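Local coordinates for protein putative transcriptional regulator (PDB 3LWF) that is a putative Rrf2-family transcriptional regulator that probably binds DNA through a winged helix-turn-helix domain and pairs with a second copy of itself, at residues A117-R120 with E121-R125; P67-A71 with G72-S76; R125-N128 with A129-V133. One frame throughout, in Å; residues are numbered along the deposited sequence. Where two conformers were deposited one is given.

Contact 1 of 3, residues A117-R120 with E121-R125. With SO4 (sulfate ion), chain K.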
ATOM      1  N   ALA A 117      -7.324  -0.855 -18.473  1.00 27.37           N
ATOM      2  CA  ALA A 117      -7.381  -2.095 -17.707  1.00 25.20           C
ATOM      3  C   ALA A 117      -5.987  -2.579 -17.251  1.00 23.03           C
ATOM      4  O   ALA A 117      -5.830  -3.044 -16.130  1.00 20.82           O
ATOM      5  CB  ALA A 117      -8.130  -3.182 -18.504  1.00 24.41           C
ATOM      6  N   ALA A 118      -4.978  -2.439 -18.106  1.00 23.68           N
ATOM      7  CA  ALA A 118      -3.623  -2.919 -17.777  1.00 21.31           C
ATOM      8  C   ALA A 118      -3.084  -2.263 -16.521  1.00 21.64           C
ATOM      9  O   ALA A 118      -2.519  -2.946 -15.643  1.00 23.41           O
ATOM     10  CB  ALA A 118      -2.666  -2.741 -18.983  1.00 20.94           C
ATOM     11  N   GLN A 119      -3.288  -0.951 -16.388  1.00 21.67           N
ATOM     12  CA  GLN A 119      -2.870  -0.239 -15.175  0.50 21.94           C
ATOM     13  C   GLN A 119      -3.724  -0.612 -13.969  1.00 22.32           C
ATOM     14  O   GLN A 119      -3.200  -0.800 -12.885  1.00 18.93           O
ATOM     15  CB  GLN A 119      -2.871   1.287 -15.358  0.50 23.33           C
ATOM     16  CG  GLN A 119      -1.778   1.784 -16.285  0.50 26.07           C
ATOM     17  CD  GLN A 119      -1.199   3.135 -15.871  0.50 31.09           C
ATOM     18  OE1 GLN A 119      -1.034   4.016 -16.715  0.50 32.76           O
ATOM     19  NE2 GLN A 119      -0.869   3.295 -14.575  0.50 13.55           N
ATOM     20  N   ARG A 120      -5.037  -0.728 -14.159  1.00 21.11           N
ATOM     21  CA  ARG A 120      -5.906  -1.134 -13.091  1.00 25.79           C
ATOM     22  C   ARG A 120      -5.558  -2.503 -12.512  1.00 24.41           C
ATOM     23  O   ARG A 120      -5.751  -2.744 -11.317  1.00 21.54           O
ATOM     24  CB  ARG A 120      -7.369  -1.056 -13.526  1.00 29.34           C
ATOM     25  CG  ARG A 120      -7.824   0.453 -13.662  1.00 41.28           C
ATOM     26  CD  ARG A 120      -9.337   0.630 -13.640  1.00 44.17           C
ATOM     27  NE  ARG A 120      -9.988  -0.180 -14.679  1.00 54.09           N
ATOM     28  CZ  ARG A 120     -10.221   0.223 -15.933  1.00 51.59           C
ATOM     29  NH1 ARG A 120      -9.865   1.451 -16.333  1.00 53.64           N
ATOM     30  NH2 ARG A 120     -10.817  -0.599 -16.796  1.00 47.37           N
ATOM     31  N   GLU A 121      -5.011  -3.380 -13.348  1.00 24.32           N
ATOM     32  CA  GLU A 121      -4.596  -4.714 -12.887  1.00 22.88           C
ATOM     33  C   GLU A 121      -3.480  -4.585 -11.872  1.00 21.85           C
ATOM     34  O   GLU A 121      -3.434  -5.332 -10.880  1.00 20.01           O
ATOM     35  CB  GLU A 121      -4.159  -5.579 -14.077  1.00 22.59           C
ATOM     36  CG  GLU A 121      -3.501  -6.871 -13.722  1.00 24.67           C
ATOM     37  CD  GLU A 121      -4.470  -7.934 -13.278  1.00 23.37           C
ATOM     38  OE1 GLU A 121      -5.655  -7.836 -13.619  1.00 22.80           O
ATOM     39  OE2 GLU A 121      -4.020  -8.868 -12.591  1.00 26.08           O
ATOM     40  N   LEU A 122      -2.599  -3.608 -12.064  1.00 19.28           N
ATOM     41  CA  LEU A 122      -1.546  -3.444 -11.079  1.00 20.59           C
ATOM     42  C   LEU A 122      -2.131  -3.022  -9.743  1.00 21.50           C
ATOM     43  O   LEU A 122      -1.654  -3.455  -8.679  1.00 22.27           O
ATOM     44  CB  LEU A 122      -0.484  -2.445 -11.540  1.00 21.10           C
ATOM     45  CG  LEU A 122       0.687  -2.252 -10.569  1.00 19.27           C
ATOM     46  CD1 LEU A 122       1.338  -3.611 -10.395  1.00 18.23           C
ATOM     47  CD2 LEU A 122       1.679  -1.218 -11.069  1.00 16.55           C
ATOM     48  N   TRP A 123      -3.137  -2.156  -9.801  1.00 20.73           N
ATOM     49  CA  TRP A 123      -3.687  -1.579  -8.586  1.00 23.51           C
ATOM     50  C   TRP A 123      -4.462  -2.670  -7.865  1.00 23.22           C
ATOM     51  O   TRP A 123      -4.355  -2.794  -6.652  1.00 24.57           O
ATOM     52  CB  TRP A 123      -4.595  -0.372  -8.869  1.00 22.90           C
ATOM     53  CG  TRP A 123      -3.991   0.820  -9.660  1.00 23.84           C
ATOM     54  CD1 TRP A 123      -4.675   1.640 -10.499  1.00 22.19           C
ATOM     55  CD2 TRP A 123      -2.618   1.277  -9.695  1.00 18.92           C
ATOM     56  NE1 TRP A 123      -3.838   2.564 -11.051  1.00 25.77           N
ATOM     57  CE2 TRP A 123      -2.571   2.368 -10.574  1.00 27.16           C
ATOM     58  CE3 TRP A 123      -1.437   0.868  -9.068  1.00 28.23           C
ATOM     59  CZ2 TRP A 123      -1.410   3.064 -10.834  1.00 24.65           C
ATOM     60  CZ3 TRP A 123      -0.274   1.549  -9.340  1.00 29.57           C
ATOM     61  CH2 TRP A 123      -0.270   2.637 -10.224  1.00 28.03           C
ATOM     62  N   THR A 124      -5.200  -3.467  -8.641  1.00 24.46           N
ATOM     63  CA  THR A 124      -5.947  -4.638  -8.160  1.00 22.30           C
ATOM     64  C   THR A 124      -5.034  -5.570  -7.373  1.00 23.43           C
ATOM     65  O   THR A 124      -5.336  -5.969  -6.222  1.00 21.00           O
ATOM     66  CB  THR A 124      -6.598  -5.352  -9.334  1.00 24.00           C
ATOM     67  OG1 THR A 124      -7.544  -4.472  -9.952  1.00 22.63           O
ATOM     68  CG2 THR A 124      -7.328  -6.617  -8.914  1.00 23.65           C
ATOM     69  N   ARG A 125      -3.885  -5.879  -7.953  1.00 23.29           N
ATOM     70  CA  ARG A 125      -2.942  -6.801  -7.301  1.00 23.17           C
ATOM     71  C   ARG A 125      -2.353  -6.245  -6.014  1.00 23.42           C
ATOM     72  O   ARG A 125      -2.201  -6.969  -5.020  1.00 24.36           O
ATOM     73  CB  ARG A 125      -1.812  -7.206  -8.244  1.00 21.09           C
ATOM     74  CG  ARG A 125      -2.291  -8.117  -9.348  1.00 22.83           C
ATOM     75  CD  ARG A 125      -1.186  -8.472 -10.321  1.00 26.47           C
ATOM     76  NE  ARG A 125      -1.701  -9.332 -11.378  1.00 24.19           N
ATOM     77  CZ  ARG A 125      -1.091 -10.406 -11.868  1.00 26.54           C
ATOM     78  NH1 ARG A 125       0.078 -10.812 -11.405  1.00 28.75           N
ATOM     79  NH2 ARG A 125      -1.681 -11.082 -12.836  1.00 31.27           N
TER
HETATM   80  S   SO4 K 147       0.179 -14.728 -11.652  0.50 57.58           S
HETATM   81  O1  SO4 K 147       0.338 -13.526 -12.475  0.50 47.82           O
HETATM   82  O2  SO4 K 147       1.475 -15.357 -11.380  0.50 56.84           O
HETATM   83  O3  SO4 K 147      -0.439 -14.415 -10.368  0.50 49.43           O
HETATM   84  O4  SO4 K 147      -0.650 -15.663 -12.398  0.50 54.40           O

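Contact 2 of 3, residues P67-A71 with G72-S76. With SO4 (sulfate ion), chain J; SO4 (sulfate ion), chain L; SO4 (sulfate ion), chain G.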
ATOM      1  N   PRO A  67     -15.983   1.924  19.607  1.00 25.31           N
ATOM      2  CA  PRO A  67     -16.152   1.092  18.417  1.00 22.66           C
ATOM      3  C   PRO A  67     -15.570  -0.312  18.604  1.00 22.63           C
ATOM      4  O   PRO A  67     -16.156  -1.266  18.108  1.00 17.77           O
ATOM      5  CB  PRO A  67     -15.407   1.869  17.352  1.00 23.69           C
ATOM      6  CG  PRO A  67     -15.509   3.295  17.795  1.00 26.85           C
ATOM      7  CD  PRO A  67     -15.445   3.260  19.284  1.00 26.69           C
ATOM      8  N   LEU A  68     -14.440  -0.441  19.325  1.00 17.34           N
ATOM      9  CA  LEU A  68     -13.858  -1.748  19.605  1.00 19.23           C
ATOM     10  C   LEU A  68     -14.811  -2.613  20.452  1.00 21.49           C
ATOM     11  O   LEU A  68     -14.995  -3.816  20.195  1.00 22.71           O
ATOM     12  CB  LEU A  68     -12.495  -1.617  20.343  1.00 19.93           C
ATOM     13  CG  LEU A  68     -11.366  -0.982  19.515  1.00 20.17           C
ATOM     14  CD1 LEU A  68     -10.044  -0.808  20.331  1.00 18.07           C
ATOM     15  CD2 LEU A  68     -11.133  -1.814  18.261  1.00 16.89           C
ATOM     16  N   ARG A  69     -15.431  -1.988  21.434  1.00 20.28           N
ATOM     17  CA  ARG A  69     -16.348  -2.678  22.323  1.00 24.30           C
ATOM     18  C   ARG A  69     -17.599  -3.079  21.542  1.00 23.27           C
ATOM     19  O   ARG A  69     -18.048  -4.228  21.580  1.00 23.74           O
ATOM     20  CB  ARG A  69     -16.681  -1.774  23.524  1.00 24.07           C
ATOM     21  CG  ARG A  69     -17.437  -2.466  24.653  1.00 29.76           C
ATOM     22  CD  ARG A  69     -18.099  -1.458  25.609  1.00 34.10           C
ATOM     23  NE  ARG A  69     -18.974  -0.598  24.833  1.00 40.59           N
ATOM     24  CZ  ARG A  69     -18.905   0.729  24.774  1.00 48.20           C
ATOM     25  NH1 ARG A  69     -18.016   1.393  25.507  1.00 50.46           N
ATOM     26  NH2 ARG A  69     -19.737   1.401  23.969  1.00 42.23           N
ATOM     27  N   ASN A  70     -18.143  -2.147  20.796  1.00 22.66           N
ATOM     28  CA  ASN A  70     -19.357  -2.430  20.028  1.00 22.02           C
ATOM     29  C   ASN A  70     -19.121  -3.529  18.980  1.00 22.89           C
ATOM     30  O   ASN A  70     -20.033  -4.212  18.636  1.00 24.43           O
ATOM     31  CB  ASN A  70     -19.882  -1.156  19.358  1.00 23.22           C
ATOM     32  CG  ASN A  70     -20.468  -0.143  20.371  1.00 26.58           C
ATOM     33  OD1 ASN A  70     -20.733  -0.473  21.512  1.00 27.45           O
ATOM     34  ND2 ASN A  70     -20.673   1.080  19.933  1.00 23.32           N
ATOM     35  N   ALA A  71     -17.895  -3.685  18.473  1.00 21.74           N
ATOM     36  CA  ALA A  71     -17.606  -4.703  17.470  1.00 22.60           C
ATOM     37  C   ALA A  71     -17.243  -6.051  18.115  1.00 23.72           C
ATOM     38  O   ALA A  71     -16.931  -6.965  17.395  1.00 25.76           O
ATOM     39  CB  ALA A  71     -16.463  -4.238  16.533  1.00 18.75           C
ATOM     40  N   GLY A  72     -17.203  -6.121  19.452  1.00 21.85           N
ATOM     41  CA  GLY A  72     -16.912  -7.342  20.192  1.00 22.57           C
ATOM     42  C   GLY A  72     -15.439  -7.658  20.402  1.00 23.98           C
ATOM     43  O   GLY A  72     -15.092  -8.750  20.849  1.00 25.93           O
ATOM     44  N   ILE A  73     -14.569  -6.713  20.084  1.00 22.71           N
ATOM     45  CA  ILE A  73     -13.133  -6.954  20.133  1.00 20.97           C
ATOM     46  C   ILE A  73     -12.636  -6.853  21.580  1.00 20.07           C
ATOM     47  O   ILE A  73     -11.683  -7.567  21.982  1.00 19.90           O
ATOM     48  CB  ILE A  73     -12.385  -5.995  19.168  1.00 18.49           C
ATOM     49  CG1 ILE A  73     -12.772  -6.339  17.723  1.00 24.57           C
ATOM     50  CG2 ILE A  73     -10.857  -6.083  19.330  1.00 16.86           C
ATOM     51  CD1 ILE A  73     -12.444  -5.232  16.650  1.00 20.91           C
ATOM     52  N   VAL A  74     -13.263  -5.958  22.348  1.00 19.47           N
ATOM     53  CA  VAL A  74     -12.928  -5.801  23.749  1.00 20.34           C
ATOM     54  C   VAL A  74     -14.223  -5.891  24.528  1.00 22.89           C
ATOM     55  O   VAL A  74     -15.303  -5.796  23.950  1.00 22.81           O
ATOM     56  CB  VAL A  74     -12.247  -4.474  24.023  1.00 20.05           C
ATOM     57  CG1 VAL A  74     -10.993  -4.383  23.192  1.00 17.44           C
ATOM     58  CG2 VAL A  74     -13.243  -3.251  23.839  1.00 17.35           C
ATOM     59  N   LYS A  75     -14.113  -6.157  25.825  1.00 20.47           N
ATOM     60  CA  LYS A  75     -15.254  -6.055  26.730  1.00 22.15           C
ATOM     61  C   LYS A  75     -14.923  -5.153  27.898  1.00 21.86           C
ATOM     62  O   LYS A  75     -13.745  -5.142  28.367  1.00 20.95           O
ATOM     63  CB  LYS A  75     -15.633  -7.416  27.285  1.00 23.25           C
ATOM     64  CG  LYS A  75     -16.516  -8.208  26.353  1.00 29.84           C
ATOM     65  CD  LYS A  75     -17.652  -8.836  27.072  1.00 30.87           C
ATOM     66  CE  LYS A  75     -18.581  -9.558  26.115  1.00 30.96           C
ATOM     67  NZ  LYS A  75     -18.352 -10.998  26.180  1.00 35.02           N
ATOM     68  N   SER A  76     -15.933  -4.408  28.356  1.00 19.65           N
ATOM     69  CA  SER A  76     -15.778  -3.531  29.520  1.00 22.00           C
ATOM     70  C   SER A  76     -16.302  -4.239  30.760  1.00 24.09           C
ATOM     71  O   SER A  76     -17.223  -5.065  30.667  1.00 22.58           O
ATOM     72  CB  SER A  76     -16.527  -2.214  29.341  1.00 23.21           C
ATOM     73  OG  SER A  76     -17.906  -2.431  29.175  1.00 21.96           O
TER
HETATM   74  S   SO4 J 146     -20.409  -0.274  28.696  0.50 58.61           S
HETATM   75  O1  SO4 J 146     -21.008  -1.311  27.851  0.50 55.64           O
HETATM   76  O2  SO4 J 146     -18.978  -0.204  28.393  0.50 55.33           O
HETATM   77  O3  SO4 J 146     -21.019   1.034  28.471  0.50 56.52           O
HETATM   78  O4  SO4 J 146     -20.625  -0.616  30.098  0.50 58.83           O
HETATM   79  S   SO4 L 148     -20.034   4.520  21.756  0.50 54.86           S
HETATM   80  O1  SO4 L 148     -21.068   5.510  21.421  0.50 39.80           O
HETATM   81  O2  SO4 L 148     -18.860   4.639  20.848  0.50 31.52           O
HETATM   82  O3  SO4 L 148     -19.595   4.634  23.147  0.50 45.06           O
HETATM   83  O4  SO4 L 148     -20.703   3.227  21.625  0.50 47.46           O
HETATM   84  S   SO4 G 143     -19.932 -12.777  23.836  0.70 68.36           S
HETATM   85  O1  SO4 G 143     -20.737 -13.537  24.804  0.70 64.98           O
HETATM   86  O2  SO4 G 143     -19.710 -13.551  22.626  0.70 74.07           O
HETATM   87  O3  SO4 G 143     -20.621 -11.555  23.447  0.70 62.97           O
HETATM   88  O4  SO4 G 143     -18.614 -12.512  24.388  0.70 70.61           O
HETATM   89  O   HOH W   1     -17.911  -6.222  23.875  1.00 29.81           O

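Contact 3 of 3, residues R125-N128 with A129-V133. With SO4 (sulfate ion), chain K.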
ATOM      1  N   ARG A 125      -3.885  -5.879  -7.953  1.00 23.29           N
ATOM      2  CA  ARG A 125      -2.942  -6.801  -7.301  1.00 23.17           C
ATOM      3  C   ARG A 125      -2.353  -6.245  -6.014  1.00 23.42           C
ATOM      4  O   ARG A 125      -2.201  -6.969  -5.020  1.00 24.36           O
ATOM      5  CB  ARG A 125      -1.812  -7.206  -8.244  1.00 21.09           C
ATOM      6  CG  ARG A 125      -2.291  -8.117  -9.348  1.00 22.83           C
ATOM      7  CD  ARG A 125      -1.186  -8.472 -10.321  1.00 26.47           C
ATOM      8  NE  ARG A 125      -1.701  -9.332 -11.378  1.00 24.19           N
ATOM      9  CZ  ARG A 125      -1.091 -10.406 -11.868  1.00 26.54           C
ATOM     10  NH1 ARG A 125       0.078 -10.812 -11.405  1.00 28.75           N
ATOM     11  NH2 ARG A 125      -1.681 -11.082 -12.836  1.00 31.27           N
HETATM   12  N   MSE A 126      -1.987  -4.976  -6.044  1.00 21.86           N
HETATM   13  CA  MSE A 126      -1.460  -4.317  -4.856  1.00 24.06           C
HETATM   14  C   MSE A 126      -2.503  -4.285  -3.717  1.00 24.71           C
HETATM   15  O   MSE A 126      -2.150  -4.513  -2.559  1.00 23.26           O
HETATM   16  CB  MSE A 126      -1.022  -2.912  -5.192  1.00 20.75           C
HETATM   17  CG  MSE A 126       0.213  -2.872  -6.018  1.00 24.99           C
HETATM   18 SE   MSE A 126       0.629  -0.990  -6.395  0.75 32.24          SE
HETATM   19  CE  MSE A 126       2.306  -1.233  -7.248  1.00 33.38           C
ATOM     20  N   ARG A 127      -3.757  -4.013  -4.086  1.00 22.22           N
ATOM     21  CA  ARG A 127      -4.878  -3.900  -3.166  1.00 23.95           C
ATOM     22  C   ARG A 127      -5.133  -5.292  -2.561  1.00 24.96           C
ATOM     23  O   ARG A 127      -5.285  -5.426  -1.353  1.00 25.64           O
ATOM     24  CB  ARG A 127      -6.117  -3.438  -3.950  1.00 23.29           C
ATOM     25  CG  ARG A 127      -7.359  -3.092  -3.125  1.00 26.79           C
ATOM     26  CD  ARG A 127      -8.186  -4.286  -2.681  1.00 27.07           C
ATOM     27  NE  ARG A 127      -8.414  -5.236  -3.752  1.00 27.14           N
ATOM     28  CZ  ARG A 127      -9.262  -5.070  -4.771  1.00 26.97           C
ATOM     29  NH1 ARG A 127      -9.997  -3.984  -4.898  1.00 25.96           N
ATOM     30  NH2 ARG A 127      -9.364  -6.024  -5.687  1.00 31.70           N
ATOM     31  N   ASN A 128      -5.226  -6.315  -3.412  1.00 24.12           N
ATOM     32  CA  ASN A 128      -5.401  -7.686  -2.929  1.00 23.74           C
ATOM     33  C   ASN A 128      -4.308  -8.069  -1.949  1.00 24.14           C
ATOM     34  O   ASN A 128      -4.581  -8.685  -0.904  1.00 22.78           O
ATOM     35  CB  ASN A 128      -5.528  -8.688  -4.097  1.00 20.35           C
ATOM     36  CG  ASN A 128      -6.826  -8.508  -4.855  1.00 22.65           C
ATOM     37  OD1 ASN A 128      -7.687  -7.758  -4.412  1.00 26.94           O
ATOM     38  ND2 ASN A 128      -6.970  -9.158  -6.000  1.00 21.87           N
ATOM     39  N   ALA A 129      -3.087  -7.650  -2.248  1.00 24.72           N
ATOM     40  CA  ALA A 129      -1.934  -8.037  -1.437  1.00 24.92           C
ATOM     41  C   ALA A 129      -2.021  -7.423  -0.047  1.00 25.74           C
ATOM     42  O   ALA A 129      -1.776  -8.106   0.964  1.00 26.48           O
ATOM     43  CB  ALA A 129      -0.623  -7.642  -2.120  1.00 22.11           C
ATOM     44  N   VAL A 130      -2.337  -6.140   0.023  1.00 25.54           N
ATOM     45  CA  VAL A 130      -2.301  -5.437   1.310  1.00 25.63           C
ATOM     46  C   VAL A 130      -3.492  -5.887   2.161  1.00 24.27           C
ATOM     47  O   VAL A 130      -3.378  -6.114   3.362  1.00 21.28           O
ATOM     48  CB  VAL A 130      -2.356  -3.909   1.124  1.00 25.65           C
ATOM     49  CG1 VAL A 130      -2.632  -3.193   2.443  1.00 18.27           C
ATOM     50  CG2 VAL A 130      -1.085  -3.434   0.462  1.00 25.95           C
ATOM     51  N   ARG A 131      -4.633  -6.008   1.501  1.00 22.30           N
ATOM     52  CA  ARG A 131      -5.839  -6.482   2.135  1.00 23.69           C
ATOM     53  C   ARG A 131      -5.629  -7.856   2.767  1.00 24.97           C
ATOM     54  O   ARG A 131      -6.128  -8.136   3.855  1.00 22.07           O
ATOM     55  CB  ARG A 131      -6.939  -6.577   1.100  1.00 21.16           C
ATOM     56  CG  ARG A 131      -8.142  -7.279   1.646  1.00 30.30           C
ATOM     57  CD  ARG A 131      -9.350  -6.986   0.769  1.00 32.94           C
ATOM     58  NE  ARG A 131      -9.353  -7.879  -0.359  1.00 31.86           N
ATOM     59  CZ  ARG A 131     -10.096  -7.726  -1.450  1.00 39.10           C
ATOM     60  NH1 ARG A 131     -10.921  -6.675  -1.589  1.00 28.00           N
ATOM     61  NH2 ARG A 131      -9.980  -8.635  -2.419  1.00 30.44           N
ATOM     62  N   ASP A 132      -4.892  -8.716   2.073  1.00 24.50           N
ATOM     63  CA  ASP A 132      -4.608 -10.031   2.601  1.00 25.45           C
ATOM     64  C   ASP A 132      -3.720  -9.981   3.825  1.00 24.68           C
ATOM     65  O   ASP A 132      -3.900 -10.782   4.720  1.00 24.12           O
ATOM     66  CB  ASP A 132      -3.993 -10.946   1.535  1.00 27.26           C
ATOM     67  CG  ASP A 132      -5.014 -11.361   0.488  1.00 34.49           C
ATOM     68  OD1 ASP A 132      -6.218 -11.159   0.756  1.00 44.11           O
ATOM     69  OD2 ASP A 132      -4.623 -11.857  -0.602  1.00 40.14           O
ATOM     70  N   VAL A 133      -2.750  -9.078   3.853  1.00 22.97           N
ATOM     71  CA  VAL A 133      -1.933  -8.926   5.037  1.00 22.88           C
ATOM     72  C   VAL A 133      -2.815  -8.539   6.265  1.00 24.81           C
ATOM     73  O   VAL A 133      -2.648  -9.097   7.361  1.00 23.14           O
ATOM     74  CB  VAL A 133      -0.836  -7.895   4.813  1.00 24.08           C
ATOM     75  CG1 VAL A 133      -0.225  -7.463   6.153  1.00 20.70           C
ATOM     76  CG2 VAL A 133       0.212  -8.453   3.843  1.00 18.92           C
TER
HETATM   77  S   SO4 K 147       0.179 -14.728 -11.652  0.50 57.58           S
HETATM   78  O1  SO4 K 147       0.338 -13.526 -12.475  0.50 47.82           O
HETATM   79  O2  SO4 K 147       1.475 -15.357 -11.380  0.50 56.84           O
HETATM   80  O3  SO4 K 147      -0.439 -14.415 -10.368  0.50 49.43           O
HETATM   81  O4  SO4 K 147      -0.650 -15.663 -12.398  0.50 54.40           O

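Contact 1 of 3, residues A117-R120 with E121-R125
T124 folds its hydroxyl back onto R120 in the opening turns of helix 117-136, which packs against the second subunit. OG1 stands anti to its carbonyl carbon (chi1 -63°), which brings T124 OG1 within 2.8 Å of R120 O. T124 N reaches the same oxygen in the regular helical bond, so two donors grip it; the hydroxyl comes from above the carbonyl plane, the amide with a tilt of 17° from it. The neighbouring residue, W123, lays one face of its indole over Q119 O, about 3.6 Å above the ring plane and displaced toward the rim. The indole NE1 is hydrogen-bonded to E115, and F157 of the second subunit meets the ring edge-to-face. L122 rests its CB against the same Q119 O, 3.4 Å away. E121 bends about its CB-CG bond (chi2 77°), and its OE2 is hydrogen-bonded to T147 OG1 of the second subunit. R125, extended from CG to NE, forms a salt bridge with that carboxylate; NH1 and NH2 both donate to O1 of a sulfate, probably from the crystallisation liquor. R125 NE meets E121 OE2 at 2.7 Å, in the guanidinium plane and on the oxygen's anti lone pair.

Contact 2 of 3, residues P67-A71 with G72-S76
L68 meets V74 through CB, 3.9 Å from CG2 of V74. The same methyl also touches the backbone of R69, 3.5 Å from R69 N, because CG2 of V74 sits between its own backbone N and carbonyl carbon (chi1 -59° for CG1). L68 crosses I73 obliquely, CD2 to CD1, and that CD1 also approaches CB of A71. I73 goes on to touch I98 and T101 of helix 95-102, and T33 of helix 24-38 lies against both L68 and I73. Between these side chains the backbone ends helix 58-70 in a Schellman motif: G72, at positive phi, sends its N to R69 O at 3.0 Å, and I73 N closes on L68 O at 2.9 Å. Strand 74-77 then starts the hairpin with strand 83-86, as in the wing of a winged helix-turn-helix domain. One water donates to both R69 O and V74 O. On the outer side R69 CD lies 3.7 Å from S76 OG, and the bend at chi3 (57°) sets the direction of NE and the guanidinium beyond. One guanidinium face meets a sulfate, probably from the crystallisation liquor like the second, whose O2 is held by S76 OG at 2.6 Å. The second sits at the guanidinium edge, bonded weakly by R69 NH2 and, through O4, by N70 ND2 at 2.7 Å. R69 NH2 also donates to N70 OD1, from above the carbonyl plane.

Contact 3 of 3, residues R125-N128 with A129-V133
R127 and R131 stack their guanidinium groups nearly flat, planes 9° apart, with centres 4.3 Å from each other and NH1 of R131 over the NE side of R127. Both side chains leave the backbone with CG anti to N; R127 then folds at chi2 and chi3 (-80° and -46°), which turns its head toward R131. N128 fixes the rotation of R127: OD1 accepts from both NE and NH2, each at 2.7 Å, side-on and close to the guanidinium plane, both from the same face of the amide. The like charges are probably offset by the second subunit, where E150 forms a salt bridge with R131 NH1 and a long, weak ion pair with R127, and S149 O accepts from R127 NH2. R127 and R131 are four residues apart in the middle of helix 117-136, where R131 N bonds R127 O at 3.0 Å. On the buried side V130 and M126 (selenomethionine) pack on V130 and L134 of the second subunit, and both touch L108 of strand 107-110; V130 CG2 also meets the helix backbone, 3.4 Å from M126 O. The other side is looser and more open. A129 sets its methyl against the preceding turn, CB 3.4 Å from R125 O. D132 N bonds N128 O at 3.0 Å, while D132 OD2, also an acceptor, lies 3.2 Å from that oxygen.

Overall arrangement
From the N terminus, contact 2 comes first: it turns the chain from helix 58-70 into strand 74-77 and so ties that helix to the two-stranded hairpin of the probable DNA-binding domain. It closes before the others open and neither nests with nor crosses them. Contacts 1 and 2 are about 24 Å apart between nearest atoms. Contacts 2 and 3 are about 14 Å apart between nearest atoms. Contacts 1 and 3 follow one another along helix 117-136, centres 12 Å apart, and share R125, where one ends and the other begins. Neither closes a loop; they are successive turns of one helix, and both face the second subunit, whereas no other chain of the assembly touches contact 2.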